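Local coordinates for protein Pcza361.24 (Amycolatopsis orientalis, PDB 3G2M) that catalyses the N-methylation of glycopeptides in the biosynthesis of glycopeptide antibiotics, with S-adenosyl-L-methionine as the methyl donor, at residues 85-90 and 149-154; 186-191 and 285-290. One frame throughout, in Å; residues are numbered along the deposited sequence.

Contact 1. Residues 85-90 and 149-154; sequences PVLELA and KRFGTV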
ATOM      1  N   PRO A  85      -0.073 -27.286 -19.881  1.00 42.95           N
ATOM      2  CA  PRO A  85      -0.919 -26.830 -18.778  1.00 41.82           C
ATOM      3  C   PRO A  85      -0.604 -25.419 -18.269  1.00 40.23           C
ATOM      4  O   PRO A  85       0.553 -24.988 -18.276  1.00 39.50           O
ATOM      5  CB  PRO A  85      -0.642 -27.863 -17.680  1.00 41.86           C
ATOM      6  CG  PRO A  85      -0.256 -29.097 -18.439  1.00 42.85           C
ATOM      7  CD  PRO A  85       0.575 -28.573 -19.564  1.00 42.88           C
ATOM      8  N   VAL A  86      -1.651 -24.725 -17.832  1.00 38.95           N
ATOM      9  CA  VAL A  86      -1.543 -23.371 -17.282  1.00 37.48           C
ATOM     10  C   VAL A  86      -1.927 -23.409 -15.803  1.00 36.58           C
ATOM     11  O   VAL A  86      -2.909 -24.041 -15.433  1.00 35.80           O
ATOM     12  CB  VAL A  86      -2.464 -22.378 -18.051  1.00 37.64           C
ATOM     13  CG1 VAL A  86      -2.396 -20.971 -17.459  1.00 37.31           C
ATOM     14  CG2 VAL A  86      -2.104 -22.344 -19.543  1.00 37.70           C
ATOM     15  N   LEU A  87      -1.143 -22.741 -14.959  1.00 35.31           N
ATOM     16  CA  LEU A  87      -1.505 -22.589 -13.563  1.00 34.26           C
ATOM     17  C   LEU A  87      -2.223 -21.254 -13.358  1.00 33.79           C
ATOM     18  O   LEU A  87      -1.664 -20.197 -13.636  1.00 33.51           O
ATOM     19  CB  LEU A  87      -0.258 -22.687 -12.673  1.00 34.58           C
ATOM     20  CG  LEU A  87      -0.428 -22.468 -11.169  1.00 33.35           C
ATOM     21  CD1 LEU A  87      -1.359 -23.515 -10.541  1.00 33.54           C
ATOM     22  CD2 LEU A  87       0.934 -22.476 -10.499  1.00 34.09           C
ATOM     23  N   GLU A  88      -3.472 -21.306 -12.907  1.00 33.44           N
ATOM     24  CA  GLU A  88      -4.205 -20.084 -12.570  1.00 33.27           C
ATOM     25  C   GLU A  88      -4.287 -19.916 -11.054  1.00 33.29           C
ATOM     26  O   GLU A  88      -4.850 -20.757 -10.360  1.00 32.68           O
ATOM     27  CB  GLU A  88      -5.604 -20.066 -13.190  1.00 32.96           C
ATOM     28  CG  GLU A  88      -6.359 -18.760 -12.935  1.00 32.99           C
ATOM     29  CD  GLU A  88      -7.835 -18.827 -13.274  1.00 34.01           C
ATOM     30  OE1 GLU A  88      -8.277 -19.818 -13.892  1.00 35.21           O
ATOM     31  OE2 GLU A  88      -8.558 -17.870 -12.926  1.00 35.00           O
ATOM     32  N   LEU A  89      -3.716 -18.821 -10.557  1.00 33.29           N
ATOM     33  CA  LEU A  89      -3.660 -18.557  -9.118  1.00 33.22           C
ATOM     34  C   LEU A  89      -4.895 -17.806  -8.671  1.00 33.36           C
ATOM     35  O   LEU A  89      -5.335 -16.865  -9.345  1.00 33.40           O
ATOM     36  CB  LEU A  89      -2.404 -17.752  -8.749  1.00 33.00           C
ATOM     37  CG  LEU A  89      -1.068 -18.314  -9.232  1.00 33.99           C
ATOM     38  CD1 LEU A  89       0.064 -17.303  -9.033  1.00 33.14           C
ATOM     39  CD2 LEU A  89      -0.735 -19.642  -8.551  1.00 34.61           C
ATOM     40  N   ALA A  90      -5.428 -18.221  -7.521  1.00 33.20           N
ATOM     41  CA  ALA A  90      -6.617 -17.626  -6.911  1.00 33.77           C
ATOM     42  C   ALA A  90      -7.779 -17.617  -7.902  1.00 34.05           C
ATOM     43  O   ALA A  90      -8.358 -16.566  -8.196  1.00 33.59           O
ATOM     44  CB  ALA A  90      -6.309 -16.214  -6.375  1.00 33.74           C
ATOM     45  N   LYS A 149       4.589 -29.944  -9.587  1.00 37.23           N
ATOM     46  CA  LYS A 149       4.438 -29.665 -11.007  1.00 37.76           C
ATOM     47  C   LYS A 149       5.000 -28.283 -11.330  1.00 37.56           C
ATOM     48  O   LYS A 149       4.918 -27.366 -10.513  1.00 37.38           O
ATOM     49  CB  LYS A 149       2.955 -29.739 -11.398  1.00 37.94           C
ATOM     50  CG  LYS A 149       2.685 -29.754 -12.901  1.00 39.49           C
ATOM     51  CD  LYS A 149       1.308 -30.330 -13.208  1.00 41.98           C
ATOM     52  CE  LYS A 149       0.984 -30.218 -14.692  1.00 43.54           C
ATOM     53  NZ  LYS A 149      -0.272 -30.942 -15.052  1.00 44.33           N
ATOM     54  N   ARG A 150       5.586 -28.148 -12.517  1.00 37.58           N
ATOM     55  CA  ARG A 150       5.949 -26.832 -13.058  1.00 37.71           C
ATOM     56  C   ARG A 150       5.139 -26.562 -14.324  1.00 37.06           C
ATOM     57  O   ARG A 150       4.576 -27.484 -14.901  1.00 36.88           O
ATOM     58  CB  ARG A 150       7.457 -26.715 -13.305  1.00 37.65           C
ATOM     59  CG  ARG A 150       8.261 -26.632 -12.018  1.00 38.45           C
ATOM     60  CD  ARG A 150       9.744 -26.359 -12.249  1.00 39.11           C
ATOM     61  NE  ARG A 150      10.528 -26.919 -11.151  1.00 43.81           N
ATOM     62  CZ  ARG A 150      11.223 -26.218 -10.259  1.00 44.77           C
ATOM     63  NH1 ARG A 150      11.280 -24.894 -10.321  1.00 47.68           N
ATOM     64  NH2 ARG A 150      11.884 -26.856  -9.304  1.00 45.35           N
ATOM     65  N   PHE A 151       5.062 -25.298 -14.735  1.00 36.67           N
ATOM     66  CA  PHE A 151       4.141 -24.891 -15.799  1.00 36.12           C
ATOM     67  C   PHE A 151       4.806 -23.940 -16.779  1.00 35.95           C
ATOM     68  O   PHE A 151       5.686 -23.166 -16.406  1.00 35.97           O
ATOM     69  CB  PHE A 151       2.897 -24.212 -15.209  1.00 36.03           C
ATOM     70  CG  PHE A 151       2.128 -25.064 -14.238  1.00 35.83           C
ATOM     71  CD1 PHE A 151       0.973 -25.717 -14.638  1.00 35.40           C
ATOM     72  CD2 PHE A 151       2.546 -25.193 -12.916  1.00 35.67           C
ATOM     73  CE1 PHE A 151       0.251 -26.503 -13.747  1.00 35.07           C
ATOM     74  CE2 PHE A 151       1.836 -25.977 -12.020  1.00 35.62           C
ATOM     75  CZ  PHE A 151       0.681 -26.630 -12.435  1.00 35.76           C
ATOM     76  N   GLY A 152       4.378 -23.997 -18.037  1.00 35.61           N
ATOM     77  CA  GLY A 152       4.881 -23.076 -19.054  1.00 35.54           C
ATOM     78  C   GLY A 152       4.250 -21.700 -18.943  1.00 34.86           C
ATOM     79  O   GLY A 152       4.806 -20.720 -19.435  1.00 35.34           O
ATOM     80  N   THR A 153       3.083 -21.638 -18.300  1.00 34.57           N
ATOM     81  CA  THR A 153       2.308 -20.407 -18.126  1.00 33.98           C
ATOM     82  C   THR A 153       1.686 -20.369 -16.731  1.00 33.77           C
ATOM     83  O   THR A 153       1.066 -21.338 -16.296  1.00 34.00           O
ATOM     84  CB  THR A 153       1.165 -20.299 -19.173  1.00 34.02           C
ATOM     85  OG1 THR A 153       1.685 -20.531 -20.487  1.00 33.46           O
ATOM     86  CG2 THR A 153       0.509 -18.916 -19.136  1.00 34.04           C
ATOM     87  N   VAL A 154       1.872 -19.249 -16.033  1.00 33.27           N
ATOM     88  CA  VAL A 154       1.206 -18.992 -14.760  1.00 32.37           C
ATOM     89  C   VAL A 154       0.491 -17.639 -14.849  1.00 32.29           C
ATOM     90  O   VAL A 154       1.081 -16.652 -15.274  1.00 32.21           O
ATOM     91  CB  VAL A 154       2.198 -19.011 -13.557  1.00 32.65           C
ATOM     92  CG1 VAL A 154       1.471 -18.671 -12.246  1.00 31.51           C
ATOM     93  CG2 VAL A 154       2.894 -20.367 -13.433  1.00 31.27           C
TER
HETATM   94  O   HOH W   1       1.765 -23.434 -20.588  1.00 39.29           O
HETATM   95  O   HOH W   2       2.961 -26.234 -19.005  1.00 39.51           O
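L87 and V154 pair in the parallel junction between strands 86-89 and 151-156, strands 1 and 4 of the order 3-2-1-4-5-7-6 of a class I methyltransferase sheet, neighbours at its middle. At such a junction the crossover connections part to the two sides of the sheet, which usually places cofactor sites at its C-terminal edge. The case is well illustrated here: L89 packs near M142, a residue seen to bind S-adenosyl-L-methionine. Within the paired residues L87 N bonds to T153 O (2.9 Å, 165° at the hydrogen), and L87 bonds onward to V155.

F151, on the far side of a bend at G152, lays its ring against L87: the CB of L87 stands almost squarely over the ring centre, 3.6 Å from the centroid and 8° off the normal, a CH-pi contact. F151 reaches this place because its CG leans beside its own backbone N (chi1 -58°), and the edge of the ring then meets the carbonyl oxygen P85 O, 3.7 Å from CD1. V154 shares a sheet face with L87 and uses both methyls, CG2 against L87 CB and CG1 at 3.8 Å from L89 CD1. On the other face V86 CG2 rests against T153 CB at 3.9 Å.

Ahead of the paired residues in the chain, water takes over from direct strand pairing. P85 O accepts from two waters; one of them also accepts from G152 N, at 2.8 Å from each, while the other is hydrogen-bonded to T153 OG1 at 2.9 Å. Beside the bend, then, one water joins the P85 and G152 peptide groups and another ties P85 O to the T153 hydroxyl, while the apolar contacts of F151 continue past it.

Contact 2. Residues 186-191 and 285-290; sequences FLLSLA and VLVEAV
V287 sets its two methyls against two leucines of the facing antiparallel strand: CG1 lies 3.9 Å from L188 CD1, and CG2 lies 3.8 Å from L190 CD1. Both leucines carry CG beside the backbone N, and each meets the valine at a slant, so that V287 fits between residues two apart on strand 186-191. F186 and A289 extend this face. Only the root of the phenylalanine takes part, its CB 4.4 Å from A289 CB, for the ring is swung away from the partner strand with CG opposite the backbone N (chi1 -177°). It settles instead beside its own strand neighbour, with L188 CG 3.8 Å above the ring plane and displaced toward the rim.

The other face follows the same scheme, with L286 forked between L187 and S189: its CD1 meets L187 CD1 at 3.8 Å, and its CD2 reaches S189 CB at 4.1 Å. E288 runs alongside L187, pointing the same way, and its carboxylate is engaged in a salt bridge with K185.

Between the two faces, six backbone bonds join F186 with A289, L188 with V287 and L190 with V285, each pair bonded in both directions. They run from nearly straight to clearly bent, the amide of L190 meeting V285 O at 137°.

The face bearing L187, S189 and L286 is covered by F75 of helix 69-79. That helix also supplies E71, one partner of S189 OG, another being S158 N; S189 itself lies close to S157, which binds S-adenosyl-L-methionine. Helix 254-263 covers the other face, with L261 on F186 and L188 and V257 on L190, while strands 151-156 and 267-274 flank the pair within the sheet.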
ATOM      1  N   PHE A 186       4.938 -15.656 -16.727  1.00 34.41           N
ATOM      2  CA  PHE A 186       4.039 -15.224 -15.670  1.00 33.56           C
ATOM      3  C   PHE A 186       3.233 -14.054 -16.215  1.00 33.24           C
ATOM      4  O   PHE A 186       3.794 -13.013 -16.557  1.00 33.29           O
ATOM      5  CB  PHE A 186       4.862 -14.802 -14.441  1.00 33.48           C
ATOM      6  CG  PHE A 186       4.038 -14.391 -13.245  1.00 32.88           C
ATOM      7  CD1 PHE A 186       2.723 -14.838 -13.073  1.00 32.58           C
ATOM      8  CD2 PHE A 186       4.604 -13.585 -12.253  1.00 33.00           C
ATOM      9  CE1 PHE A 186       1.979 -14.462 -11.960  1.00 31.42           C
ATOM     10  CE2 PHE A 186       3.867 -13.213 -11.124  1.00 32.78           C
ATOM     11  CZ  PHE A 186       2.559 -13.643 -10.979  1.00 32.54           C
ATOM     12  N   LEU A 187       1.921 -14.237 -16.322  1.00 32.84           N
ATOM     13  CA  LEU A 187       1.043 -13.195 -16.854  1.00 32.89           C
ATOM     14  C   LEU A 187       0.169 -12.642 -15.754  1.00 32.24           C
ATOM     15  O   LEU A 187      -0.428 -13.400 -14.990  1.00 31.63           O
ATOM     16  CB  LEU A 187       0.147 -13.733 -17.978  1.00 32.86           C
ATOM     17  CG  LEU A 187       0.672 -14.202 -19.343  1.00 35.04           C
ATOM     18  CD1 LEU A 187       1.276 -13.076 -20.141  1.00 36.83           C
ATOM     19  CD2 LEU A 187       1.652 -15.346 -19.246  1.00 37.28           C
ATOM     20  N   LEU A 188       0.090 -11.317 -15.684  1.00 31.81           N
ATOM     21  CA  LEU A 188      -0.746 -10.650 -14.694  1.00 31.53           C
ATOM     22  C   LEU A 188      -1.638  -9.606 -15.360  1.00 31.60           C
ATOM     23  O   LEU A 188      -1.204  -8.908 -16.272  1.00 31.99           O
ATOM     24  CB  LEU A 188       0.116  -9.954 -13.626  1.00 31.36           C
ATOM     25  CG  LEU A 188       1.334 -10.620 -12.981  1.00 31.25           C
ATOM     26  CD1 LEU A 188       2.595 -10.388 -13.805  1.00 29.78           C
ATOM     27  CD2 LEU A 188       1.535 -10.042 -11.571  1.00 31.08           C
ATOM     28  N   SER A 189      -2.888  -9.517 -14.922  1.00 31.88           N
ATOM     29  CA  SER A 189      -3.694  -8.341 -15.220  1.00 31.31           C
ATOM     30  C   SER A 189      -3.682  -7.445 -13.993  1.00 31.62           C
ATOM     31  O   SER A 189      -3.633  -7.940 -12.863  1.00 31.58           O
ATOM     32  CB  SER A 189      -5.120  -8.713 -15.610  1.00 31.79           C
ATOM     33  OG  SER A 189      -5.838  -9.240 -14.511  1.00 31.60           O
ATOM     34  N   LEU A 190      -3.698  -6.133 -14.219  1.00 31.19           N
ATOM     35  CA  LEU A 190      -3.640  -5.151 -13.139  1.00 31.68           C
ATOM     36  C   LEU A 190      -4.518  -3.971 -13.495  1.00 31.66           C
ATOM     37  O   LEU A 190      -4.301  -3.338 -14.529  1.00 32.01           O
ATOM     38  CB  LEU A 190      -2.202  -4.650 -12.923  1.00 31.22           C
ATOM     39  CG  LEU A 190      -1.117  -5.689 -12.574  1.00 32.55           C
ATOM     40  CD1 LEU A 190       0.282  -5.121 -12.767  1.00 32.12           C
ATOM     41  CD2 LEU A 190      -1.293  -6.216 -11.166  1.00 32.48           C
ATOM     42  N   ALA A 191      -5.490  -3.675 -12.638  1.00 31.99           N
ATOM     43  CA  ALA A 191      -6.339  -2.495 -12.803  1.00 33.15           C
ATOM     44  C   ALA A 191      -5.506  -1.212 -12.732  1.00 33.93           C
ATOM     45  O   ALA A 191      -4.590  -1.105 -11.909  1.00 33.57           O
ATOM     46  CB  ALA A 191      -7.436  -2.480 -11.756  1.00 33.04           C
ATOM     47  N   VAL A 285      -3.943  -3.355 -17.305  1.00 36.17           N
ATOM     48  CA  VAL A 285      -2.668  -3.626 -17.964  1.00 34.98           C
ATOM     49  C   VAL A 285      -2.373  -5.136 -17.910  1.00 34.38           C
ATOM     50  O   VAL A 285      -2.488  -5.760 -16.846  1.00 33.87           O
ATOM     51  CB  VAL A 285      -1.502  -2.813 -17.305  1.00 35.00           C
ATOM     52  CG1 VAL A 285      -0.167  -3.123 -17.964  1.00 35.43           C
ATOM     53  CG2 VAL A 285      -1.774  -1.322 -17.389  1.00 34.82           C
ATOM     54  N   LEU A 286      -2.034  -5.713 -19.065  1.00 33.15           N
ATOM     55  CA  LEU A 286      -1.559  -7.091 -19.124  1.00 32.49           C
ATOM     56  C   LEU A 286      -0.037  -7.098 -19.119  1.00 32.28           C
ATOM     57  O   LEU A 286       0.601  -6.644 -20.073  1.00 31.47           O
ATOM     58  CB  LEU A 286      -2.104  -7.829 -20.360  1.00 32.38           C
ATOM     59  CG  LEU A 286      -2.363  -9.347 -20.284  1.00 31.55           C
ATOM     60  CD1 LEU A 286      -1.085 -10.153 -20.034  1.00 30.82           C
ATOM     61  CD2 LEU A 286      -3.447  -9.724 -19.259  1.00 30.92           C
ATOM     62  N   VAL A 287       0.527  -7.628 -18.036  1.00 32.18           N
ATOM     63  CA  VAL A 287       1.974  -7.641 -17.807  1.00 32.67           C
ATOM     64  C   VAL A 287       2.518  -9.039 -18.088  1.00 32.68           C
ATOM     65  O   VAL A 287       1.955 -10.030 -17.624  1.00 32.43           O
ATOM     66  CB  VAL A 287       2.309  -7.205 -16.345  1.00 32.63           C
ATOM     67  CG1 VAL A 287       3.789  -7.413 -16.009  1.00 33.11           C
ATOM     68  CG2 VAL A 287       1.905  -5.748 -16.104  1.00 32.95           C
ATOM     69  N   GLU A 288       3.595  -9.118 -18.870  1.00 32.85           N
ATOM     70  CA  GLU A 288       4.278 -10.391 -19.131  1.00 32.80           C
ATOM     71  C   GLU A 288       5.648 -10.376 -18.474  1.00 32.92           C
ATOM     72  O   GLU A 288       6.436  -9.446 -18.688  1.00 32.63           O
ATOM     73  CB  GLU A 288       4.462 -10.623 -20.630  1.00 33.37           C
ATOM     74  CG  GLU A 288       3.177 -10.789 -21.415  1.00 34.16           C
ATOM     75  CD  GLU A 288       3.397 -10.613 -22.894  1.00 35.90           C
ATOM     76  OE1 GLU A 288       4.186 -11.405 -23.465  1.00 36.93           O
ATOM     77  OE2 GLU A 288       2.797  -9.678 -23.475  1.00 33.67           O
ATOM     78  N   ALA A 289       5.939 -11.411 -17.691  1.00 32.74           N
ATOM     79  CA  ALA A 289       7.222 -11.492 -16.999  1.00 32.91           C
ATOM     80  C   ALA A 289       7.850 -12.867 -17.141  1.00 33.04           C
ATOM     81  O   ALA A 289       7.153 -13.887 -17.144  1.00 32.77           O
ATOM     82  CB  ALA A 289       7.071 -11.123 -15.524  1.00 32.65           C
ATOM     83  N   VAL A 290       9.173 -12.881 -17.254  1.00 33.44           N
ATOM     84  CA  VAL A 290       9.938 -14.124 -17.371  1.00 34.55           C
ATOM     85  C   VAL A 290      11.184 -14.070 -16.486  1.00 35.30           C
ATOM     86  O   VAL A 290      11.615 -12.991 -16.079  1.00 35.45           O
ATOM     87  CB  VAL A 290      10.362 -14.409 -18.842  1.00 34.54           C
ATOM     88  CG1 VAL A 290       9.133 -14.582 -19.744  1.00 34.66           C
ATOM     89  CG2 VAL A 290      11.290 -13.301 -19.380  1.00 34.44           C
TER

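In the fold
Both contacts belong to one seven-stranded sheet and come in series along the chain, contact 1 closing before contact 2 opens. Their centres lie 14 Å apart, separated by the interface of strands 151-156 and 184-191, where V154 O and L187 N, 2.8 Å apart, probably form a hydrogen bond and T153 CG2 packs on L187 CD2. Contact 1 is a parallel pair in the methyltransferase core of the sheet; contact 2 brings in the antiparallel strand 284-290 near the end of the chain. Together they show how the sheet passes from its parallel strands to the C-terminal antiparallel hairpin, with residues of both near the S-adenosyl-L-methionine site.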